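Local atomic coordinates of glycoside Hydrolase Family 43_12 (Metagenome, PDB entry 7JVH), a protein that probably hydrolyses arabinofuranosidic or xylosidic bonds in plant polysaccharides or oligosaccharides. Residues Gly380-Tyr384 with His436-His440; Pro55-Tyr61 with Thr332-Met338. One frame throughout, in Å; residues are numbered along the deposited sequence.

Contact 1. Residues Gly380-Tyr384 with His436-His440; sequences GNFTY and HRQQH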
# COMPACT_ATOMS: atom_id res chain seq x y z
N GLY A 380 -15.89 3.63 3.19
CA GLY A 380 -16.56 4.81 3.71
C GLY A 380 -15.96 5.24 5.05
O GLY A 380 -14.76 5.11 5.27
N ASN A 381 -16.81 5.77 5.93
CA ASN A 381 -16.45 6.13 7.29
C ASN A 381 -16.93 5.02 8.22
O ASN A 381 -18.05 4.55 8.12
CB ASN A 381 -17.06 7.47 7.68
CG ASN A 381 -16.34 8.63 7.05
OD1 ASN A 381 -15.17 8.52 6.71
ND2 ASN A 381 -17.02 9.75 6.89
N PHE A 382 -16.04 4.60 9.12
CA PHE A 382 -16.23 3.44 9.96
C PHE A 382 -15.31 3.52 11.17
O PHE A 382 -14.47 4.41 11.26
CB PHE A 382 -15.98 2.17 9.17
CG PHE A 382 -14.57 2.04 8.66
CD1 PHE A 382 -13.58 1.46 9.43
CD2 PHE A 382 -14.24 2.50 7.39
CE1 PHE A 382 -12.30 1.35 8.94
CE2 PHE A 382 -12.96 2.37 6.90
CZ PHE A 382 -11.98 1.80 7.68
N THR A 383 -15.50 2.59 12.10
CA THR A 383 -14.70 2.46 13.29
C THR A 383 -14.23 1.03 13.39
O THR A 383 -15.03 0.10 13.28
CB THR A 383 -15.48 2.85 14.56
OG1 THR A 383 -15.60 4.27 14.59
CG2 THR A 383 -14.77 2.39 15.82
N TYR A 384 -12.90 0.87 13.58
CA TYR A 384 -12.28 -0.42 13.83
C TYR A 384 -11.71 -0.38 15.25
O TYR A 384 -10.76 0.35 15.53
CB TYR A 384 -11.19 -0.69 12.80
CG TYR A 384 -10.34 -1.91 13.08
CD1 TYR A 384 -10.91 -3.09 13.54
CD2 TYR A 384 -8.95 -1.90 12.84
CE1 TYR A 384 -10.14 -4.21 13.78
CE2 TYR A 384 -8.18 -3.03 13.08
CZ TYR A 384 -8.77 -4.18 13.55
OH TYR A 384 -8.04 -5.32 13.80
N HIS A 436 -1.27 0.63 11.61
CA HIS A 436 -2.48 0.59 10.84
C HIS A 436 -2.35 1.75 9.87
O HIS A 436 -1.98 2.86 10.28
CB HIS A 436 -3.68 0.81 11.76
CG HIS A 436 -5.01 0.64 11.08
ND1 HIS A 436 -5.50 1.57 10.19
CD2 HIS A 436 -5.94 -0.34 11.17
CE1 HIS A 436 -6.69 1.17 9.76
NE2 HIS A 436 -6.97 0.02 10.34
N ARG A 437 -2.65 1.50 8.59
CA ARG A 437 -2.58 2.52 7.56
C ARG A 437 -3.56 3.64 7.86
O ARG A 437 -4.67 3.39 8.35
CB ARG A 437 -2.91 1.91 6.20
CG ARG A 437 -1.86 0.93 5.68
CD ARG A 437 -2.46 0.12 4.56
NE ARG A 437 -1.56 -0.82 3.89
CZ ARG A 437 -1.19 -1.99 4.40
NH1 ARG A 437 -1.56 -2.39 5.62
NH2 ARG A 437 -0.41 -2.80 3.70
N GLN A 438 -3.15 4.88 7.58
CA GLN A 438 -4.05 6.03 7.61
C GLN A 438 -4.93 5.91 6.36
O GLN A 438 -4.46 6.12 5.23
CB GLN A 438 -3.28 7.34 7.62
CG GLN A 438 -4.17 8.57 7.58
CD GLN A 438 -3.48 9.86 8.02
OE1 GLN A 438 -2.34 9.84 8.47
NE2 GLN A 438 -4.18 10.98 7.90
N GLN A 439 -6.20 5.57 6.58
CA GLN A 439 -7.15 5.31 5.50
C GLN A 439 -7.98 6.53 5.13
O GLN A 439 -8.73 6.48 4.15
CB GLN A 439 -8.04 4.13 5.84
CG GLN A 439 -7.28 2.81 5.81
CD GLN A 439 -8.18 1.62 6.05
OE1 GLN A 439 -8.65 1.41 7.15
NE2 GLN A 439 -8.40 0.83 5.02
N HIS A 440 -7.83 7.61 5.88
CA HIS A 440 -8.63 8.82 5.74
C HIS A 440 -7.78 10.06 5.98
O HIS A 440 -6.77 10.00 6.72
CB HIS A 440 -9.76 8.84 6.79
CG HIS A 440 -10.65 7.64 6.72
ND1 HIS A 440 -10.30 6.43 7.28
CD2 HIS A 440 -11.87 7.47 6.16
CE1 HIS A 440 -11.28 5.56 7.06
NE2 HIS A 440 -12.24 6.17 6.39
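Gly-380 O accepts two side-chain hydrogen bonds, one from His-440 NE2 and one from Gln-58 NE2. The bond from His-440 NE2 to Gly-380 O measures 3.0 Å and is nearly straight (171° at the hydrogen), with the acceptor in the imidazole plane. Since His-440 ND1 is also hydrogen-bonded, to Tyr-35 OH, the ring is held through both nitrogens and its rotation is fixed. Its edge then faces Phe-382 in an offset edge-to-face pair, the planes at 62°. The closest atoms of the two rings are His-440 CE1 and Phe-382 CE2, 3.6 Å apart. Phe-382 reaches this place with CG lodged between its backbone N and carbonyl carbon (chi1 62°).

In the C-terminal beta-sandwich, the concanavalin A-like domain, Tyr-384 of strand 383-386 and His-436 of strand 433-437 meet from the two sheets, while the other contacts come from loops beside those strands. The Gln-439 amide stands nearly upright to the Phe-382 ring, and Gln-439 OE1 meets the ring edge 3.4 Å from Phe-382 CZ, while Gln-439 NE2 bonds to Gln-58 O. Tyr-384 and His-436 touch rim to rim, Tyr-384 CD2 being 3.7 Å from His-436 NE2, and neither ring covers the other. A bent hydrogen bond of 2.7 Å from His-436 ND1 to Arg-437 O steadies that imidazole, and Tyr-384 OH is bonded to Glu-386 and Trp-397.

Contact 2. Residues Pro55-Tyr61 with Thr332-Met338; sequences PILQGCY and TGRETFM
Glu-335 reaches across to Gly-59 with an extended side chain. Glu-335 OE2 takes the Gly-59 N-H on its anti lone pair at 2.7 Å, while Glu-335 OE1 forms a salt bridge with Arg-323; with both oxygens engaged, the carboxylate is pinned and probably kept ionised. Thr-336 OG1 donates to Tyr-61 O at 2.8 Å, and Asn-77 ND2 also hydrogen-bonds to Thr-336 OG1. With OG1 anti to the carbonyl carbon (chi1 -67°), the Thr-336 hydroxyl turns to Tyr-61 and CG2 to Ile-56.

Among backbone bonds, Tyr-61 N to Arg-334 O is the firm one, at 2.8 Å. Ile-56 N and Leu-57 N both approach Thr-336 O, and Leu-57 O receives Thr-336 N at 3.3 Å; all three are weak. Ile-56 and Leu-57 together face Thr-336, a classic beta bulge at the single antiparallel bridge Leu-57 to Thr-336, a hydrogen-bonded pair.

Apolar packing flanks the bulge. Pro-55 CB sits over the centre of the Phe-337 ring, 3.9 Å from its centroid and 9° off the normal, a CH-pi contact. Ile-56 CD1 lies 3.7 Å from CB of selenomethionine Met-338.

Strand 335-342 pairs through Glu-335 and Phe-337 with strand 316-322 in one of the five four-stranded sheets of the family 43 beta-propeller, while Leu-57 and Tyr-61 rest on strand 85-91 of another.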
# COMPACT_ATOMS: atom_id res chain seq x y z
N PRO A 55 -12.19 4.95 -3.86
CA PRO A 55 -11.42 3.71 -3.80
C PRO A 55 -11.95 2.57 -2.93
O PRO A 55 -12.41 2.79 -1.81
CB PRO A 55 -10.09 4.18 -3.22
CG PRO A 55 -10.43 5.34 -2.37
CD PRO A 55 -11.53 6.05 -3.12
N ILE A 56 -11.84 1.35 -3.44
CA ILE A 56 -12.33 0.14 -2.73
C ILE A 56 -11.37 -0.22 -1.61
O ILE A 56 -11.79 -0.94 -0.72
CB ILE A 56 -12.55 -1.03 -3.71
CG1 ILE A 56 -11.23 -1.54 -4.28
CG2 ILE A 56 -13.51 -0.60 -4.80
CD1 ILE A 56 -11.35 -2.04 -5.69
N LEU A 57 -10.11 0.17 -1.73
CA LEU A 57 -9.12 0.02 -0.66
C LEU A 57 -8.60 1.40 -0.34
O LEU A 57 -7.92 2.01 -1.13
CB LEU A 57 -7.98 -0.90 -1.05
CG LEU A 57 -8.28 -2.31 -1.53
CD1 LEU A 57 -7.01 -2.99 -2.00
CD2 LEU A 57 -8.94 -3.13 -0.44
N GLN A 58 -8.98 1.90 0.84
CA GLN A 58 -8.58 3.20 1.34
C GLN A 58 -7.23 3.05 2.00
O GLN A 58 -6.93 2.00 2.57
CB GLN A 58 -9.62 3.70 2.35
CG GLN A 58 -11.02 3.89 1.78
CD GLN A 58 -12.08 3.99 2.85
OE1 GLN A 58 -12.29 3.06 3.62
NE2 GLN A 58 -12.78 5.14 2.91
N GLY A 59 -6.44 4.12 1.96
CA GLY A 59 -5.09 4.13 2.51
C GLY A 59 -4.08 3.52 1.54
O GLY A 59 -4.44 3.14 0.42
N CYS A 60 -2.83 3.40 1.99
CA CYS A 60 -1.73 2.94 1.15
C CYS A 60 -1.94 1.51 0.64
O CYS A 60 -1.66 0.53 1.34
CB CYS A 60 -0.38 3.03 1.86
SG CYS A 60 1.03 2.82 0.74
N TYR A 61 -2.47 1.43 -0.59
CA TYR A 61 -2.62 0.19 -1.33
C TYR A 61 -2.36 0.50 -2.79
O TYR A 61 -3.28 0.54 -3.60
CB TYR A 61 -4.02 -0.40 -1.14
CG TYR A 61 -4.25 -0.91 0.26
CD1 TYR A 61 -3.85 -2.18 0.64
CD2 TYR A 61 -4.84 -0.10 1.22
CE1 TYR A 61 -4.06 -2.64 1.92
CE2 TYR A 61 -5.06 -0.56 2.52
CZ TYR A 61 -4.67 -1.84 2.86
OH TYR A 61 -4.88 -2.32 4.14
N THR A 332 -2.53 9.81 2.96
CA THR A 332 -3.26 8.56 2.80
C THR A 332 -2.63 7.61 1.78
O THR A 332 -3.14 6.49 1.57
CB THR A 332 -4.75 8.82 2.46
OG1 THR A 332 -4.86 9.99 1.62
CG2 THR A 332 -5.52 9.08 3.74
N GLY A 333 -1.52 8.02 1.19
CA GLY A 333 -0.82 7.21 0.21
C GLY A 333 -1.63 7.08 -1.07
O GLY A 333 -2.63 7.79 -1.25
N ARG A 334 -1.21 6.18 -1.95
CA ARG A 334 -1.91 5.87 -3.17
C ARG A 334 -2.85 4.69 -2.92
O ARG A 334 -2.43 3.66 -2.36
CB ARG A 334 -0.92 5.55 -4.30
CG ARG A 334 -0.04 6.72 -4.72
CD ARG A 334 1.11 6.24 -5.59
NE ARG A 334 2.02 5.40 -4.80
CZ ARG A 334 2.92 4.56 -5.29
NH1 ARG A 334 3.11 4.43 -6.61
NH2 ARG A 334 3.66 3.86 -4.46
N GLU A 335 -4.11 4.84 -3.34
CA GLU A 335 -5.18 3.91 -3.00
C GLU A 335 -5.65 3.15 -4.24
O GLU A 335 -5.36 3.57 -5.37
CB GLU A 335 -6.33 4.68 -2.39
CG GLU A 335 -5.88 5.66 -1.32
CD GLU A 335 -7.00 6.45 -0.70
OE1 GLU A 335 -7.38 7.46 -1.27
OE2 GLU A 335 -7.47 6.07 0.38
N THR A 336 -6.24 1.98 -4.00
CA THR A 336 -6.76 1.13 -5.09
C THR A 336 -8.17 1.55 -5.46
O THR A 336 -9.07 1.29 -4.70
CB THR A 336 -6.89 -0.32 -4.64
OG1 THR A 336 -5.57 -0.79 -4.42
CG2 THR A 336 -7.55 -1.18 -5.69
N PHE A 337 -8.32 2.17 -6.63
CA PHE A 337 -9.63 2.61 -7.12
C PHE A 337 -10.14 1.59 -8.12
O PHE A 337 -9.37 0.81 -8.64
CB PHE A 337 -9.48 3.87 -7.95
CG PHE A 337 -9.22 5.10 -7.13
CD1 PHE A 337 -8.05 5.24 -6.43
CD2 PHE A 337 -10.16 6.10 -7.06
CE1 PHE A 337 -7.81 6.37 -5.68
CE2 PHE A 337 -9.92 7.24 -6.32
CZ PHE A 337 -8.75 7.37 -5.63
N MSE A 338 -11.44 1.61 -8.42
CA MSE A 338 -11.98 0.69 -9.44
C MSE A 338 -12.92 1.44 -10.36
O MSE A 338 -13.38 2.51 -9.97
CB MSE A 338 -12.65 -0.54 -8.83
CG MSE A 338 -12.57 -1.73 -9.74
SE MSE A 338 -13.66 -3.18 -9.16
CE MSE A 338 -12.74 -4.75 -8.60

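In the fold
With centres 11 Å apart, contacts 1 and 2 adjoin across the seam between beta-sandwich and propeller. A probable hydrogen bond from Arg-437 NE to Cys-60 O, 2.9 Å long, joins them, and Gln-58 is shared by both. Packing fills in between, Arg-437 CD lying 3.4 Å from Tyr-61 CE2. Arg-323 adds an indirect tie: its NE pairs with Glu-335 of contact 2, its NH2 with Gln-439 O of contact 1. On the propeller side, Arg-334 NH1 makes a long, weak ion pair with Asp-63 and hydrogen-bonds a glycerol, probably from crystallisation. That glycerol may mark the pocket in the propeller where family 43 enzymes hold their active site.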